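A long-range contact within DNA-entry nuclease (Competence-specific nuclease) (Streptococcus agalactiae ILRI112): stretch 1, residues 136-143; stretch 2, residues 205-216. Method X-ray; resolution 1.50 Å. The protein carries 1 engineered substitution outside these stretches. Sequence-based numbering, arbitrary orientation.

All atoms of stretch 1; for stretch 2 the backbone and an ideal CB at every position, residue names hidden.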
ATOM      1  N   VAL A 136      -1.422   1.997   8.283  1.00  5.31           N
ATOM      2  CA  VAL A 136      -0.602   3.205   8.300  1.00  5.35           C
ATOM      3  C   VAL A 136      -1.459   4.435   8.041  1.00  5.53           C
ATOM      4  O   VAL A 136      -2.630   4.335   7.653  1.00  6.52           O
ATOM      5  CB  VAL A 136       0.542   3.156   7.261  1.00  4.87           C
ATOM      6  CG1 VAL A 136       1.531   2.045   7.606  1.00  5.25           C
ATOM      7  CG2 VAL A 136      -0.009   2.976   5.829  1.00  7.16           C
ATOM      8  N   THR A 137      -0.869   5.605   8.271  1.00  6.05           N
ATOM      9  CA  THR A 137      -1.483   6.863   7.881  1.00  5.05           C
ATOM     10  C   THR A 137      -1.271   7.033   6.389  1.00  5.66           C
ATOM     11  O   THR A 137      -0.139   7.154   5.936  1.00  6.28           O
ATOM     12  CB  THR A 137      -0.851   8.032   8.644  1.00  5.10           C
ATOM     13  OG1 THR A 137      -1.127   7.874  10.040  1.00  6.52           O
ATOM     14  CG2 THR A 137      -1.403   9.376   8.155  1.00  8.31           C
ATOM     15  N   GLN A 138      -2.357   7.014   5.622  1.00  5.83           N
ATOM     16  CA  GLN A 138      -2.256   7.039   4.171  1.00  4.56           C
ATOM     17  C   GLN A 138      -3.099   8.172   3.611  1.00  4.85           C
ATOM     18  O   GLN A 138      -4.234   8.411   4.068  1.00  7.19           O
ATOM     19  CB  GLN A 138      -2.709   5.703   3.574  1.00  5.85           C
ATOM     20  CG  GLN A 138      -2.388   5.576   2.081  1.00  5.06           C
ATOM     21  CD  GLN A 138      -2.661   4.186   1.551  1.00  5.22           C
ATOM     22  OE1 GLN A 138      -3.574   3.501   2.024  1.00  5.52           O
ATOM     23  NE2 GLN A 138      -1.873   3.754   0.570  1.00  4.78           N
ATOM     24  N   THR A 139      -2.563   8.878   2.624  1.00  5.07           N
ATOM     25  CA  THR A 139      -3.351   9.967   2.048  1.00  4.67           C
ATOM     26  C   THR A 139      -4.675   9.429   1.482  1.00  6.70           C
ATOM     27  O   THR A 139      -4.745   8.292   0.991  1.00  6.02           O
ATOM     28  CB  THR A 139      -2.597  10.764   0.971  1.00  4.92           C
ATOM     29  OG1 THR A 139      -2.413   9.940  -0.195  1.00  5.08           O
ATOM     30  CG2 THR A 139      -1.255  11.246   1.510  1.00  4.30           C
ATOM     31  N   ALA A 140      -5.726  10.242   1.567  1.00  4.65           N
ATOM     32  CA  ALA A 140      -7.012   9.844   1.019  1.00  5.35           C
ATOM     33  C   ALA A 140      -6.883   9.510  -0.460  1.00  5.30           C
ATOM     34  O   ALA A 140      -7.447   8.519  -0.917  1.00  7.16           O
ATOM     35  CB  ALA A 140      -8.047  10.945   1.226  1.00  6.55           C
ATOM     36  N   HIS A 141      -6.136  10.329  -1.206  1.00  5.98           N
ATOM     37  CA  HIS A 141      -5.948  10.061  -2.621  1.00  5.42           C
ATOM     38  C   HIS A 141      -5.289   8.713  -2.883  1.00  6.02           C
ATOM     39  O   HIS A 141      -5.762   7.931  -3.708  1.00  8.47           O
ATOM     40  CB  HIS A 141      -5.092  11.129  -3.278  1.00  7.23           C
ATOM     41  CG  HIS A 141      -4.666  10.751  -4.654  1.00  8.29           C
ATOM     42  ND1 HIS A 141      -5.529  10.765  -5.729  1.00 13.02           N
ATOM     43  CD2 HIS A 141      -3.486  10.279  -5.121  1.00 10.24           C
ATOM     44  CE1 HIS A 141      -4.884  10.353  -6.809  1.00 14.02           C
ATOM     45  NE2 HIS A 141      -3.641  10.059  -6.468  1.00 12.71           N
ATOM     46  N   SER A 142      -4.178   8.455  -2.202  1.00  5.05           N
ATOM     47  CA  SER A 142      -3.432   7.241  -2.508  1.00  6.09           C
ATOM     48  C   SER A 142      -4.117   5.979  -1.972  1.00  6.86           C
ATOM     49  O   SER A 142      -3.936   4.894  -2.523  1.00  8.81           O
ATOM     50  CB  SER A 142      -1.964   7.354  -2.076  1.00  5.67           C
ATOM     51  OG  SER A 142      -1.810   7.270  -0.663  1.00  6.55           O
ATOM     52  N   ASN A 143      -4.927   6.119  -0.927  1.00  7.56           N
ATOM     53  CA  ASN A 143      -5.751   5.023  -0.452  1.00  6.43           C
ATOM     54  C   ASN A 143      -6.909   4.716  -1.401  1.00  7.76           C
ATOM     55  O   ASN A 143      -7.116   3.570  -1.800  1.00  8.12           O
ATOM     56  CB  ASN A 143      -6.296   5.354   0.946  1.00  6.60           C
ATOM     57  CG  ASN A 143      -7.143   4.238   1.516  1.00  9.22           C
ATOM     58  OD1 ASN A 143      -6.615   3.219   1.958  1.00 18.52           O
ATOM     59  ND2 ASN A 143      -8.451   4.428   1.539  1.00 14.51           N
ATOM     60  N   UNK A 205       5.126   1.367  -6.789  1.00  6.14           N
ATOM     61  CA  UNK A 205       5.153   2.170  -5.571  1.00  4.23           C
ATOM     62  C   UNK A 205       4.077   3.230  -5.695  1.00  6.01           C
ATOM     63  O   UNK A 205       4.068   3.994  -6.652  1.00  5.74           O
ATOM     64  CB  UNK A 205       6.528   2.800  -5.338  1.00  4.23           C
ATOM     65  N   UNK A 206       3.151   3.254  -4.736  1.00  4.26           N
ATOM     66  CA  UNK A 206       2.070   4.233  -4.709  1.00  5.55           C
ATOM     67  C   UNK A 206       2.505   5.376  -3.806  1.00  6.47           C
ATOM     68  O   UNK A 206       2.615   5.193  -2.593  1.00  5.85           O
ATOM     69  CB  UNK A 206       0.758   3.612  -4.226  1.00  5.55           C
ATOM     70  N   UNK A 207       2.778   6.558  -4.383  1.00  5.79           N
ATOM     71  CA  UNK A 207       3.246   7.646  -3.514  1.00  4.34           C
ATOM     72  C   UNK A 207       2.206   7.991  -2.439  1.00  5.12           C
ATOM     73  O   UNK A 207       1.001   8.068  -2.730  1.00  5.81           O
ATOM     74  CB  UNK A 207       3.565   8.888  -4.349  1.00  4.34           C
ATOM     75  N   UNK A 208       2.673   8.186  -1.208  1.00  5.68           N
ATOM     76  CA  UNK A 208       1.792   8.577  -0.114  1.00  5.03           C
ATOM     77  C   UNK A 208       1.660  10.086  -0.098  1.00  4.88           C
ATOM     78  O   UNK A 208       2.140  10.779   0.814  1.00  6.46           O
ATOM     79  CB  UNK A 208       2.316   8.065   1.229  1.00  5.03           C
ATOM     80  N   UNK A 209       1.003  10.576  -1.141  1.00  5.70           N
ATOM     81  CA  UNK A 209       0.929  12.001  -1.431  1.00  6.31           C
ATOM     82  C   UNK A 209      -0.486  12.395  -1.829  1.00  7.21           C
ATOM     83  O   UNK A 209      -1.326  11.545  -2.148  1.00  7.14           O
ATOM     84  CB  UNK A 209       1.916  12.375  -2.539  1.00  6.31           C
ATOM     85  N   UNK A 210      -0.742  13.702  -1.839  1.00  7.60           N
ATOM     86  CA  UNK A 210      -2.027  14.232  -2.268  1.00  4.20           C
ATOM     87  C   UNK A 210      -1.717  15.594  -2.894  1.00  6.78           C
ATOM     88  O   UNK A 210      -0.886  16.338  -2.370  1.00  8.97           O
ATOM     89  CB  UNK A 210      -3.024  14.338  -1.113  1.00  4.20           C
ATOM     90  N   UNK A 211      -2.361  15.914  -4.015  1.00  6.48           N
ATOM     91  CA  UNK A 211      -1.954  17.081  -4.805  1.00  8.68           C
ATOM     92  C   UNK A 211      -2.112  18.406  -4.057  1.00  8.98           C
ATOM     93  O   UNK A 211      -1.370  19.356  -4.298  1.00 11.06           O
ATOM     94  CB  UNK A 211      -2.768  17.133  -6.099  1.00  8.68           C
ATOM     95  N   UNK A 212      -3.053  18.458  -3.123  1.00  6.27           N
ATOM     96  CA  UNK A 212      -3.430  19.725  -2.499  1.00  8.19           C
ATOM     97  C   UNK A 212      -2.673  20.039  -1.217  1.00  8.83           C
ATOM     98  O   UNK A 212      -2.948  21.038  -0.573  1.00  8.65           O
ATOM     99  CB  UNK A 212      -4.931  19.718  -2.201  1.00  8.19           C
ATOM    100  N   UNK A 213      -1.725  19.192  -0.834  1.00  7.62           N
ATOM    101  CA  UNK A 213      -0.971  19.461   0.378  1.00  7.81           C
ATOM    102  C   UNK A 213       0.381  18.784   0.388  1.00  8.32           C
ATOM    103  O   UNK A 213       0.658  17.931  -0.453  1.00  9.03           O
ATOM    104  CB  UNK A 213      -1.774  19.018   1.602  1.00  7.81           C
ATOM    105  N   UNK A 214       1.215  19.159   1.352  1.00  7.57           N
ATOM    106  CA  UNK A 214       2.444  18.426   1.603  1.00  8.48           C
ATOM    107  C   UNK A 214       2.425  17.856   3.012  1.00  8.90           C
ATOM    108  O   UNK A 214       1.747  18.362   3.897  1.00 10.15           O
ATOM    109  CB  UNK A 214       3.665  19.325   1.401  1.00  8.48           C
ATOM    110  N   UNK A 215       3.164  16.773   3.204  1.00  9.48           N
ATOM    111  CA  UNK A 215       3.265  16.131   4.504  1.00  9.47           C
ATOM    112  C   UNK A 215       4.715  15.988   4.940  1.00  9.88           C
ATOM    113  O   UNK A 215       5.581  15.681   4.129  1.00 11.71           O
ATOM    114  CB  UNK A 215       2.588  14.760   4.472  1.00  9.47           C
ATOM    115  N   UNK A 216       4.969  16.217   6.225  1.00  9.07           N
ATOM    116  CA  UNK A 216       6.252  15.891   6.837  1.00 10.59           C
ATOM    117  C   UNK A 216       6.136  14.445   7.303  1.00  9.12           C
ATOM    118  O   UNK A 216       5.389  14.152   8.241  1.00  9.07           O
ATOM    119  CB  UNK A 216       6.602  16.837   7.987  1.00 10.59           C
TER

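Position 205 lies beyond the reach of stretch 1, which therefore sets no preference. It is Ala-205.

At 206, CA-to-CB points toward stretch 1. The ideal CB is 5.1 Å from Ser-142 CB and 5.5 Å from Gln-138 NE2, a gap that a medium-sized aliphatic group could fill. Valine, leucine or isoleucine would all suit. The residue is Ile-206, whose CG2 packs 3.8 Å from Ser-142 CB. Its carbonyl O accepts from a water that also bonds Gln-138 NE2 and Ser-142 OG.

At 207, CB points sideways with no atom of stretch 1 within 5.5 Å. Phi of -60° permits proline but does not demand it. Pro-207 is found. Its backbone O makes the closer contact, 3.1 Å from Ser-142 CB.

At 208, CB points sideways, but stretch 1 offers a backbone acceptor, Thr-137 O, and a backbone donor, Thr-139 N. A short side chain with both a donor and an acceptor would serve. An amide fits best, and aspartate could meet only the donor. The residue is Asn-208. Asn-208 ND2 donates to Thr-137 O at 3.1 Å, and Asn-208 OD1 accepts from Thr-139 N at 2.8 Å. The amide thus pairs with the strand edge much as a neighbouring strand would. Ser-142 OG lies 3.3 Å from Asn-208 OD1, at best a weak bond.

At 209, CB points away, so many side chains are possible. The backbone does the work here: the O of 209 accepts from Thr-139 OG1 at 2.8 Å. Thr-139 OG1 in turn caps the helix by accepting from Ser-142 N at 3.1 Å. The residue is Thr-209.

At 210, CB points sideways, 4.2 Å from Thr-139 CB and 4.4 Å from His-141 CB. The start of the helix presents free backbone NH groups, so a longer side chain ending in an acceptor is favoured. Glutamate or glutamine would do. The residue is Gln-210, and its OE1 accepts from His-141 N at 2.9 Å.

Positions 211 and 212 form the middle of a type I turn and make no contact. Small or polar residues suit; they are Ala-211 and Ser-212.

At 213, CB is distant and sideways, so only a long side chain could return. Tyr-213 does so, bringing OH 3.2 Å from Thr-139 CG2.

Position 214 is out of reach and is Thr-214. At 215, CB points toward stretch 1 across a gap, which suits a long, flexible apolar chain. Met-215 brings CE 4.4 Å from Thr-137 CG2. Position 216, Asp-216, is out of reach.

Stretch 2 205-216: AIPNTQASYTMD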
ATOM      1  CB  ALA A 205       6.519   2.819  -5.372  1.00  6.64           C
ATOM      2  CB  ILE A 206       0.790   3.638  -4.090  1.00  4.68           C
ATOM      3  CG1 ILE A 206       0.455   2.260  -4.681  1.00  8.98           C
ATOM      4  CG2 ILE A 206      -0.370   4.630  -4.225  1.00  7.49           C
ATOM      5  CD1 ILE A 206       0.131   2.273  -6.127  1.00 10.44           C
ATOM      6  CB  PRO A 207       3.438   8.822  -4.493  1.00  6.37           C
ATOM      7  CG  PRO A 207       3.697   8.127  -5.843  1.00  6.82           C
ATOM      8  CD  PRO A 207       2.757   6.948  -5.807  1.00  7.03           C
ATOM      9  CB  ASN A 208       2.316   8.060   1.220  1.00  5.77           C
ATOM     10  CG  ASN A 208       1.230   7.984   2.267  1.00  5.69           C
ATOM     11  OD1 ASN A 208       0.036   8.100   1.947  1.00  5.89           O
ATOM     12  ND2 ASN A 208       1.627   7.781   3.526  1.00  5.87           N
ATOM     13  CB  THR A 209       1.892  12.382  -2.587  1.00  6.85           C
ATOM     14  OG1 THR A 209       1.549  11.637  -3.769  1.00  7.87           O
ATOM     15  CG2 THR A 209       3.344  12.092  -2.209  1.00  6.88           C
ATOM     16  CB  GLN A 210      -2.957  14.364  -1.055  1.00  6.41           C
ATOM     17  CG  GLN A 210      -4.430  14.680  -1.375  1.00  6.38           C
ATOM     18  CD  GLN A 210      -5.402  13.976  -0.429  1.00  5.82           C
ATOM     19  OE1 GLN A 210      -5.205  12.815  -0.053  1.00  6.93           O
ATOM     20  NE2 GLN A 210      -6.449  14.679  -0.031  1.00  7.13           N
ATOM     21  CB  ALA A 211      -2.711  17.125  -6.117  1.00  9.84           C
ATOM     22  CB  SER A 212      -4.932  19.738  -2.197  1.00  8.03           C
ATOM     23  OG  SER A 212      -5.223  18.921  -1.075  1.00  8.01           O
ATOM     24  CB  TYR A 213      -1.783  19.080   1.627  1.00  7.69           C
ATOM     25  CG  TYR A 213      -2.089  17.598   1.857  1.00  7.61           C
ATOM     26  CD1 TYR A 213      -1.092  16.693   2.250  1.00  7.27           C
ATOM     27  CD2 TYR A 213      -3.396  17.131   1.781  1.00  6.59           C
ATOM     28  CE1 TYR A 213      -1.393  15.364   2.496  1.00  6.45           C
ATOM     29  CE2 TYR A 213      -3.708  15.795   2.037  1.00  4.76           C
ATOM     30  CZ  TYR A 213      -2.699  14.923   2.405  1.00  4.83           C
ATOM     31  OH  TYR A 213      -2.997  13.608   2.673  1.00  7.53           O
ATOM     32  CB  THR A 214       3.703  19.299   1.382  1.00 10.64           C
ATOM     33  OG1 THR A 214       3.629  20.472   2.202  1.00 12.47           O
ATOM     34  CG2 THR A 214       3.812  19.695  -0.079  1.00 12.21           C
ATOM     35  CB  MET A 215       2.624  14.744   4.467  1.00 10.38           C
ATOM     36  CG  MET A 215       2.646  14.053   5.829  1.00 10.94           C
ATOM     37  SD  MET A 215       2.046  12.357   5.797  1.00 14.25           S
ATOM     38  CE  MET A 215       0.279  12.596   5.719  1.00 11.59           C
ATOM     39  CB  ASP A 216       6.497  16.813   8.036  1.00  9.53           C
ATOM     40  CG  ASP A 216       7.864  16.607   8.672  1.00 21.53           C
ATOM     41  OD1 ASP A 216       8.515  15.581   8.390  1.00 15.21           O
ATOM     42  OD2 ASP A 216       8.290  17.474   9.469  1.00 25.00           O
TER
HETATM   43  O   HOH W   1       0.350   5.466  -0.434  1.00  6.28           O
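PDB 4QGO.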